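Local coordinates for CELL division control protein 6 (Pyrobaculum aerophilum, PDB 1FNN), which binds ADP and magnesium as an AAA+ ATPase of the Cdc6/Cdc18 family and is probably involved in regulating DNA replication, at residues Y193-F199 with A224-Q230. Residues are numbered along the deposited sequence; the frame is centred on the assembly and turned at random.
With ADP (adenosine-5'-diphosphate), chain D.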
# COMPACT_ATOMS: atom_id res chain seq x y z
N TYR A 193 -4.59 5.33 0.99
CA TYR A 193 -4.39 6.50 0.15
C TYR A 193 -5.60 6.64 -0.82
O TYR A 193 -6.08 5.64 -1.36
CB TYR A 193 -3.16 6.38 -0.72
CG TYR A 193 -1.84 6.44 0.06
CD1 TYR A 193 -1.04 5.33 0.24
CD2 TYR A 193 -1.43 7.65 0.61
CE1 TYR A 193 0.17 5.39 0.95
CE2 TYR A 193 -0.25 7.75 1.32
CZ TYR A 193 0.54 6.61 1.48
OH TYR A 193 1.71 6.76 2.20
N THR A 194 -5.87 7.89 -1.14
CA THR A 194 -6.94 8.14 -2.11
C THR A 194 -6.32 8.05 -3.50
O THR A 194 -5.09 7.97 -3.70
CB THR A 194 -7.50 9.57 -1.92
OG1 THR A 194 -6.40 10.45 -2.20
CG2 THR A 194 -8.02 9.86 -0.53
N LYS A 195 -7.19 8.27 -4.49
CA LYS A 195 -6.73 8.19 -5.86
C LYS A 195 -5.75 9.28 -6.19
O LYS A 195 -4.82 9.06 -7.00
CB LYS A 195 -7.94 8.23 -6.82
CG LYS A 195 -8.72 6.94 -6.67
CD LYS A 195 -10.07 7.00 -7.45
CE LYS A 195 -10.63 5.58 -7.37
NZ LYS A 195 -11.76 5.34 -8.32
N ASP A 196 -6.05 10.51 -5.78
CA ASP A 196 -5.15 11.61 -6.07
C ASP A 196 -3.80 11.37 -5.33
O ASP A 196 -2.77 11.68 -5.91
CB ASP A 196 -5.77 12.93 -5.63
CG ASP A 196 -7.18 12.94 -6.22
OD1 ASP A 196 -8.11 12.46 -5.51
OD2 ASP A 196 -7.27 13.43 -7.37
N GLN A 197 -3.83 10.84 -4.12
CA GLN A 197 -2.56 10.64 -3.39
C GLN A 197 -1.74 9.56 -4.06
O GLN A 197 -0.50 9.66 -4.18
CB GLN A 197 -2.92 10.27 -1.94
CG GLN A 197 -3.58 11.45 -1.22
CD GLN A 197 -4.13 11.06 0.12
OE1 GLN A 197 -4.40 9.90 0.49
NE2 GLN A 197 -4.32 12.11 0.92
N ILE A 198 -2.42 8.45 -4.46
CA ILE A 198 -1.72 7.43 -5.25
C ILE A 198 -1.07 8.01 -6.49
O ILE A 198 0.11 7.78 -6.81
CB ILE A 198 -2.64 6.25 -5.64
CG1 ILE A 198 -3.04 5.47 -4.40
CG2 ILE A 198 -1.94 5.35 -6.65
CD1 ILE A 198 -1.88 4.70 -3.75
N PHE A 199 -1.80 8.83 -7.25
CA PHE A 199 -1.24 9.49 -8.40
C PHE A 199 0.06 10.26 -7.99
O PHE A 199 1.00 10.20 -8.79
CB PHE A 199 -2.23 10.48 -9.01
CG PHE A 199 -1.67 11.30 -10.12
CD1 PHE A 199 -1.66 10.83 -11.41
CD2 PHE A 199 -1.13 12.56 -9.87
CE1 PHE A 199 -1.15 11.57 -12.45
CE2 PHE A 199 -0.61 13.31 -10.91
CZ PHE A 199 -0.62 12.83 -12.21
N ALA A 224 -3.94 4.75 -10.62
CA ALA A 224 -4.44 5.31 -9.37
C ALA A 224 -5.96 5.09 -9.18
O ALA A 224 -6.43 4.81 -8.08
CB ALA A 224 -4.21 6.83 -9.43
N ASP A 225 -6.68 5.05 -10.29
CA ASP A 225 -8.12 4.76 -10.30
C ASP A 225 -8.37 3.32 -9.96
O ASP A 225 -9.37 3.02 -9.32
CB ASP A 225 -8.80 5.12 -11.64
CG ASP A 225 -8.98 6.63 -11.69
OD1 ASP A 225 -8.91 7.20 -10.59
OD2 ASP A 225 -9.17 7.21 -12.77
N ILE A 226 -7.44 2.42 -10.28
CA ILE A 226 -7.60 1.02 -9.93
C ILE A 226 -7.30 0.80 -8.45
O ILE A 226 -7.68 -0.24 -7.92
CB ILE A 226 -6.58 0.14 -10.71
CG1 ILE A 226 -6.75 0.22 -12.23
CG2 ILE A 226 -6.65 -1.31 -10.31
CD1 ILE A 226 -5.57 -0.46 -12.93
N THR A 227 -6.32 1.53 -7.91
CA THR A 227 -5.84 1.19 -6.57
C THR A 227 -6.23 2.13 -5.46
O THR A 227 -6.15 1.71 -4.31
CB THR A 227 -4.27 1.16 -6.64
OG1 THR A 227 -3.78 2.39 -7.21
CG2 THR A 227 -3.80 0.07 -7.58
N GLY A 228 -6.46 3.41 -5.72
CA GLY A 228 -6.71 4.38 -4.68
C GLY A 228 -8.10 4.23 -4.03
O GLY A 228 -8.96 3.51 -4.57
N ALA A 229 -8.16 4.58 -2.74
CA ALA A 229 -9.43 4.49 -2.02
C ALA A 229 -10.31 5.69 -2.35
O ALA A 229 -9.87 6.84 -2.44
CB ALA A 229 -9.21 4.41 -0.52
N GLN A 230 -11.60 5.41 -2.59
CA GLN A 230 -12.47 6.58 -2.86
C GLN A 230 -12.85 7.27 -1.57
O GLN A 230 -12.66 8.48 -1.46
CB GLN A 230 -13.66 6.16 -3.72
CG GLN A 230 -13.13 6.13 -5.17
CD GLN A 230 -14.27 6.05 -6.15
OE1 GLN A 230 -15.39 6.44 -5.79
NE2 GLN A 230 -14.03 5.56 -7.35
PB ADP D . 3.37 -0.40 4.84
O1B ADP D . 4.36 -0.80 5.92
O2B ADP D . 2.39 0.53 5.27
O3B ADP D . 2.78 -1.69 4.49
PA ADP D . 5.19 0.67 2.94
O1A ADP D . 5.91 1.58 3.86
O2A ADP D . 6.00 -0.51 2.62
O3A ADP D . 3.83 0.28 3.53
O5' ADP D . 4.87 1.40 1.51
C5' ADP D . 4.51 0.53 0.45
C4' ADP D . 5.26 1.04 -0.80
O4' ADP D . 4.81 2.35 -1.07
C3' ADP D . 6.77 1.16 -0.64
O3' ADP D . 7.36 0.94 -1.90
C2' ADP D . 6.86 2.56 -0.14
O2' ADP D . 8.15 3.13 -0.37
C1' ADP D . 5.83 3.26 -1.03
N9 ADP D . 5.33 4.37 -0.32
C8 ADP D . 4.36 4.32 0.65
N7 ADP D . 3.87 5.48 0.98
C5 ADP D . 4.57 6.35 0.17
C6 ADP D . 4.54 7.75 0.05
N6 ADP D . 3.75 8.49 0.81
N1 ADP D . 5.37 8.33 -0.82
C2 ADP D . 6.18 7.57 -1.54
N3 ADP D . 6.32 6.25 -1.53
C4 ADP D . 5.46 5.69 -0.63
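Lys195 lays its extended side chain across the C-terminal end of helix 217-227, with CG 3.8 Å from Gly228 CA and CD 3.4 Å from Asp225 OD1. Lys195 NZ stops 4.1 Å from Asp225 OD1, too far for a salt bridge; OD1 instead forms one with Arg351, and OD2 a hydrogen bond with the hydroxyl of Tyr308, both in the winged-helix region. One turn further along helix 195-209, Ile198 points at the same helix end, its CG2 3.9 Å from Ala224 CB and its CG1 3.8 Å from Gly228 CA. Ala224 CB also comes within 3.4 Å of Lys195 O, a small methyl that lets the helices approach closely. At Gly228, where the chain leaves the helix, a CB would clash with Lys195 CA. The chain then runs beside the start of helix 195-209: Ala229 N donates a nearly straight 2.7 Å hydrogen bond to Tyr193 O, and a CA-H...O contact of 3.2 Å runs from Thr194 CA to Ala229 O. Thr194 and Gln197 close a capping box, Gln197 N to Thr194 OG1 at 3.2 Å and Thr194 N to Gln197 OE1 at 3.0 Å. The Tyr193 ring leads away to the nucleotide, where Tyr193 OH accepts a 3.0 Å hydrogen bond from ADP N6. One backbone hydrogen bond and close apolar contact, rather than charge pairing between the two segments, thus join the adenine-binding tyrosine to the lid helices.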